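Local structure of replicative DNA helicase (3GXV) at residues B[26-37]-B[49-57]. The protein probably unwinds DNA at the replication fork as a hexameric, ATP-hydrolysing helicase, and its N-terminal domain, described here, is implicated in interactions with primase. Numbering follows the deposited sequence.
Sequences HKIEEVHSVLEP and FEIALKLHE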
loop_
_atom_site.group_PDB
_atom_site.type_symbol
_atom_site.label_atom_id
_atom_site.label_comp_id
_atom_site.label_asym_id
_atom_site.label_seq_id
_atom_site.Cartn_x
_atom_site.Cartn_y
_atom_site.Cartn_z
ATOM N N HIS B 26 3.057 3.321 -6.538
ATOM C CA HIS B 26 4.197 3.391 -7.443
ATOM C C HIS B 26 4.496 4.834 -7.845
ATOM O O HIS B 26 5.629 5.165 -8.196
ATOM C CB HIS B 26 3.946 2.536 -8.694
ATOM C CG HIS B 26 3.148 3.227 -9.764
ATOM N ND1 HIS B 26 3.678 4.207 -10.575
ATOM C CD2 HIS B 26 1.869 3.055 -10.170
ATOM C CE1 HIS B 26 2.763 4.607 -11.437
ATOM N NE2 HIS B 26 1.653 3.923 -11.212
ATOM N N LYS B 27 3.483 5.693 -7.778
ATOM C CA LYS B 27 3.647 7.094 -8.149
ATOM C C LYS B 27 4.579 7.833 -7.211
ATOM O O LYS B 27 4.959 8.980 -7.483
ATOM C CB LYS B 27 2.297 7.814 -8.165
ATOM C CG LYS B 27 1.469 7.640 -9.443
ATOM C CD LYS B 27 0.120 8.333 -9.300
ATOM C CE LYS B 27 -0.713 8.264 -10.576
ATOM N NZ LYS B 27 -0.235 9.211 -11.618
ATOM N N ILE B 28 4.963 7.179 -6.121
ATOM C CA ILE B 28 5.824 7.818 -5.134
ATOM C C ILE B 28 7.243 8.006 -5.647
ATOM O O ILE B 28 7.964 8.893 -5.198
ATOM C CB ILE B 28 5.834 7.020 -3.794
ATOM C CG1 ILE B 28 6.367 7.908 -2.665
ATOM C CG2 ILE B 28 6.699 5.773 -3.920
ATOM C CD1 ILE B 28 6.293 7.262 -1.287
ATOM N N GLU B 29 7.636 7.177 -6.605
ATOM C CA GLU B 29 8.977 7.258 -7.180
ATOM C C GLU B 29 9.083 8.516 -8.037
ATOM O O GLU B 29 10.063 9.264 -7.961
ATOM C CB GLU B 29 9.243 6.011 -8.025
ATOM C CG GLU B 29 8.986 4.724 -7.253
ATOM C CD GLU B 29 8.790 3.514 -8.144
ATOM O OE1 GLU B 29 8.429 2.443 -7.609
ATOM O OE2 GLU B 29 8.996 3.634 -9.373
ATOM N N GLU B 30 8.051 8.746 -8.839
ATOM C CA GLU B 30 8.011 9.900 -9.714
ATOM C C GLU B 30 7.958 11.194 -8.895
ATOM O O GLU B 30 8.746 12.117 -9.116
ATOM C CB GLU B 30 6.799 9.791 -10.641
ATOM C CG GLU B 30 6.813 8.545 -11.544
ATOM C CD GLU B 30 6.078 7.346 -10.951
ATOM O OE1 GLU B 30 4.838 7.413 -10.821
ATOM O OE2 GLU B 30 6.734 6.334 -10.621
ATOM N N VAL B 31 7.033 11.245 -7.940
ATOM C CA VAL B 31 6.868 12.406 -7.074
ATOM C C VAL B 31 8.148 12.740 -6.314
ATOM O O VAL B 31 8.500 13.911 -6.184
ATOM C CB VAL B 31 5.732 12.167 -6.061
ATOM C CG1 VAL B 31 5.611 13.357 -5.103
ATOM C CG2 VAL B 31 4.422 11.945 -6.812
ATOM N N HIS B 32 8.836 11.707 -5.826
ATOM C CA HIS B 32 10.077 11.868 -5.057
ATOM C C HIS B 32 11.234 12.340 -5.940
ATOM O O HIS B 32 12.243 12.843 -5.439
ATOM C CB HIS B 32 10.456 10.538 -4.391
ATOM C CG HIS B 32 11.570 10.646 -3.393
ATOM N ND1 HIS B 32 12.249 9.539 -2.924
ATOM C CD2 HIS B 32 12.102 11.710 -2.758
ATOM C CE1 HIS B 32 13.154 9.926 -2.040
ATOM N NE2 HIS B 32 13.086 11.236 -1.919
ATOM N N SER B 33 11.089 12.172 -7.251
ATOM C CA SER B 33 12.132 12.589 -8.182
ATOM C C SER B 33 12.109 14.102 -8.335
ATOM O O SER B 33 12.921 14.679 -9.065
ATOM C CB SER B 33 11.922 11.932 -9.545
ATOM O OG SER B 33 12.994 12.225 -10.416
ATOM N N VAL B 34 11.169 14.737 -7.637
ATOM C CA VAL B 34 11.010 16.185 -7.675
ATOM C C VAL B 34 10.715 16.765 -6.289
ATOM O O VAL B 34 10.885 17.956 -6.069
ATOM C CB VAL B 34 9.869 16.583 -8.667
ATOM C CG1 VAL B 34 9.439 18.042 -8.454
ATOM C CG2 VAL B 34 10.351 16.394 -10.111
ATOM N N LEU B 35 10.312 15.922 -5.346
ATOM C CA LEU B 35 9.963 16.395 -4.015
ATOM C C LEU B 35 10.560 15.669 -2.821
ATOM O O LEU B 35 10.623 14.450 -2.784
ATOM C CB LEU B 35 8.440 16.384 -3.856
ATOM C CG LEU B 35 7.592 17.322 -4.722
ATOM C CD1 LEU B 35 6.130 16.946 -4.597
ATOM C CD2 LEU B 35 7.811 18.761 -4.292
ATOM N N GLU B 36 10.998 16.447 -1.840
ATOM C CA GLU B 36 11.514 15.912 -0.588
ATOM C C GLU B 36 10.442 16.309 0.431
ATOM O O GLU B 36 9.634 17.195 0.162
ATOM C CB GLU B 36 12.846 16.575 -0.212
ATOM C CG GLU B 36 14.021 16.217 -1.106
ATOM C CD GLU B 36 14.193 14.722 -1.292
ATOM O OE1 GLU B 36 13.806 13.950 -0.387
ATOM O OE2 GLU B 36 14.732 14.319 -2.341
ATOM N N PRO B 37 10.410 15.659 1.605
ATOM C CA PRO B 37 9.391 16.026 2.607
ATOM C C PRO B 37 9.446 17.531 2.924
ATOM O O PRO B 37 8.418 18.225 2.937
ATOM C CB PRO B 37 9.761 15.161 3.809
ATOM C CG PRO B 37 10.335 13.914 3.161
ATOM C CD PRO B 37 11.197 14.484 2.043
ATOM N N PHE B 49 4.625 12.309 3.721
ATOM C CA PHE B 49 5.466 11.928 2.587
ATOM C C PHE B 49 6.682 11.127 3.072
ATOM O O PHE B 49 7.144 10.191 2.417
ATOM C CB PHE B 49 5.944 13.177 1.833
ATOM C CG PHE B 49 6.548 12.881 0.483
ATOM C CD1 PHE B 49 5.822 12.171 -0.477
ATOM C CD2 PHE B 49 7.853 13.269 0.186
ATOM C CE1 PHE B 49 6.389 11.855 -1.704
ATOM C CE2 PHE B 49 8.430 12.954 -1.048
ATOM C CZ PHE B 49 7.699 12.246 -1.986
ATOM N N GLU B 50 7.183 11.512 4.238
ATOM C CA GLU B 50 8.347 10.896 4.850
ATOM C C GLU B 50 8.071 9.443 5.216
ATOM O O GLU B 50 8.817 8.541 4.830
ATOM C CB GLU B 50 8.706 11.692 6.099
ATOM C CG GLU B 50 10.127 11.568 6.623
ATOM C CD GLU B 50 10.292 12.369 7.905
ATOM O OE1 GLU B 50 9.858 11.876 8.967
ATOM O OE2 GLU B 50 10.817 13.505 7.847
ATOM N N ILE B 51 6.995 9.219 5.967
ATOM C CA ILE B 51 6.633 7.869 6.378
ATOM C C ILE B 51 6.349 7.010 5.150
ATOM O O ILE B 51 6.642 5.811 5.137
ATOM C CB ILE B 51 5.393 7.873 7.303
ATOM C CG1 ILE B 51 5.716 8.602 8.615
ATOM C CG2 ILE B 51 4.968 6.445 7.598
ATOM C CD1 ILE B 51 4.481 9.014 9.423
ATOM N N ALA B 52 5.793 7.628 4.114
ATOM C CA ALA B 52 5.474 6.904 2.891
ATOM C C ALA B 52 6.759 6.470 2.204
ATOM O O ALA B 52 6.890 5.319 1.794
ATOM C CB ALA B 52 4.635 7.779 1.956
ATOM N N LEU B 53 7.708 7.397 2.088
ATOM C CA LEU B 53 8.996 7.100 1.466
ATOM C C LEU B 53 9.623 5.912 2.177
ATOM O O LEU B 53 10.173 5.020 1.538
ATOM C CB LEU B 53 9.937 8.305 1.565
ATOM C CG LEU B 53 9.521 9.570 0.809
ATOM C CD1 LEU B 53 10.550 10.674 1.071
ATOM C CD2 LEU B 53 9.398 9.278 -0.685
ATOM N N LYS B 54 9.534 5.912 3.506
ATOM C CA LYS B 54 10.085 4.827 4.316
ATOM C C LYS B 54 9.341 3.507 4.076
ATOM O O LYS B 54 9.969 2.460 3.934
ATOM C CB LYS B 54 10.045 5.196 5.805
ATOM C CG LYS B 54 10.319 4.031 6.744
ATOM C CD LYS B 54 10.751 4.474 8.135
ATOM C CE LYS B 54 9.827 5.516 8.752
ATOM N NZ LYS B 54 9.955 6.851 8.099
ATOM N N LEU B 55 8.013 3.565 4.015
ATOM C CA LEU B 55 7.203 2.373 3.779
ATOM C C LEU B 55 7.446 1.748 2.414
ATOM O O LEU B 55 7.323 0.539 2.252
ATOM C CB LEU B 55 5.712 2.697 3.901
ATOM C CG LEU B 55 5.118 2.923 5.288
ATOM C CD1 LEU B 55 3.638 3.302 5.157
ATOM C CD2 LEU B 55 5.294 1.653 6.129
ATOM N N HIS B 56 7.788 2.574 1.432
ATOM C CA HIS B 56 8.018 2.090 0.074
ATOM C C HIS B 56 9.401 1.478 -0.109
ATOM O O HIS B 56 9.631 0.713 -1.050
ATOM C CB HIS B 56 7.827 3.233 -0.923
ATOM C CG HIS B 56 7.592 2.777 -2.330
ATOM N ND1 HIS B 56 8.534 2.910 -3.324
ATOM C CD2 HIS B 56 6.510 2.206 -2.907
ATOM C CE1 HIS B 56 8.043 2.442 -4.458
ATOM N NE2 HIS B 56 6.815 2.008 -4.232
ATOM N N GLU B 57 10.322 1.834 0.781
ATOM C CA GLU B 57 11.683 1.319 0.730
ATOM C C GLU B 57 11.712 -0.067 1.342
ATOM O O GLU B 57 12.670 -0.820 1.167
ATOM C CB GLU B 57 12.628 2.238 1.503
ATOM C CG GLU B 57 13.240 3.336 0.661
ATOM C CD GLU B 57 14.100 2.782 -0.455
ATOM O OE1 GLU B 57 15.124 2.129 -0.152
ATOM O OE2 GLU B 57 13.746 2.994 -1.634
#
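Ile28 drives its side chain into helix 49-57 as a knob among Phe49, Ala52, Leu53 and His56, and the tight part of the contact is built around it. A beta-branched residue suits the place because its two arms serve different neighbours. With CG1 anti to the backbone N (chi1 -162°), the long arm carries CD1 to within 3.7 Å of Ala52 CB, a methyl small enough to admit it. The short arm, CG2, lies almost on the ring normal of His56, 3.4 Å from the ring centroid, a CH-pi contact over the face. Phe49 fills the other end of the packed part. Its CE1 reaches Val31 CG1 at 3.8 Å, while the opposite flank of the ring is turned to the loop, where CE2 stands 3.2 Å from Leu35 O, near the ring plane. The Phe49 ring also turns an edge toward the face of His32 in an offset edge-to-face pair, planes at 82°. Leu18 and Ile21 of helix 3-23 also pack on Phe49, and the Phe40 ring meets it.

Toward solvent the packing gives way to polar and partly exposed groups. Leu53 lies at the border: CD2 sits over a face of His32, 3.8 Å from its centroid, and CD1 meets Pro37 CG, whose compact ring also rests against Phe49. The rotation of the His32 ring is restrained by a hydrogen bond from NE2 to Glu36 OE1 (3.2 Å), on the syn side of the carboxylate but out of its plane. Beyond the other end, exposed Glu29 merely brings OE1 to the edge of His56, near CE1. Helix 27-32 and the segment 49-57 run with their N-to-C directions 126° apart, joined by a largely apolar knob-into-hole contact, with His32 and Glu36 on its more exposed side, within the all-helical N-terminal domain of DnaB-like helicases.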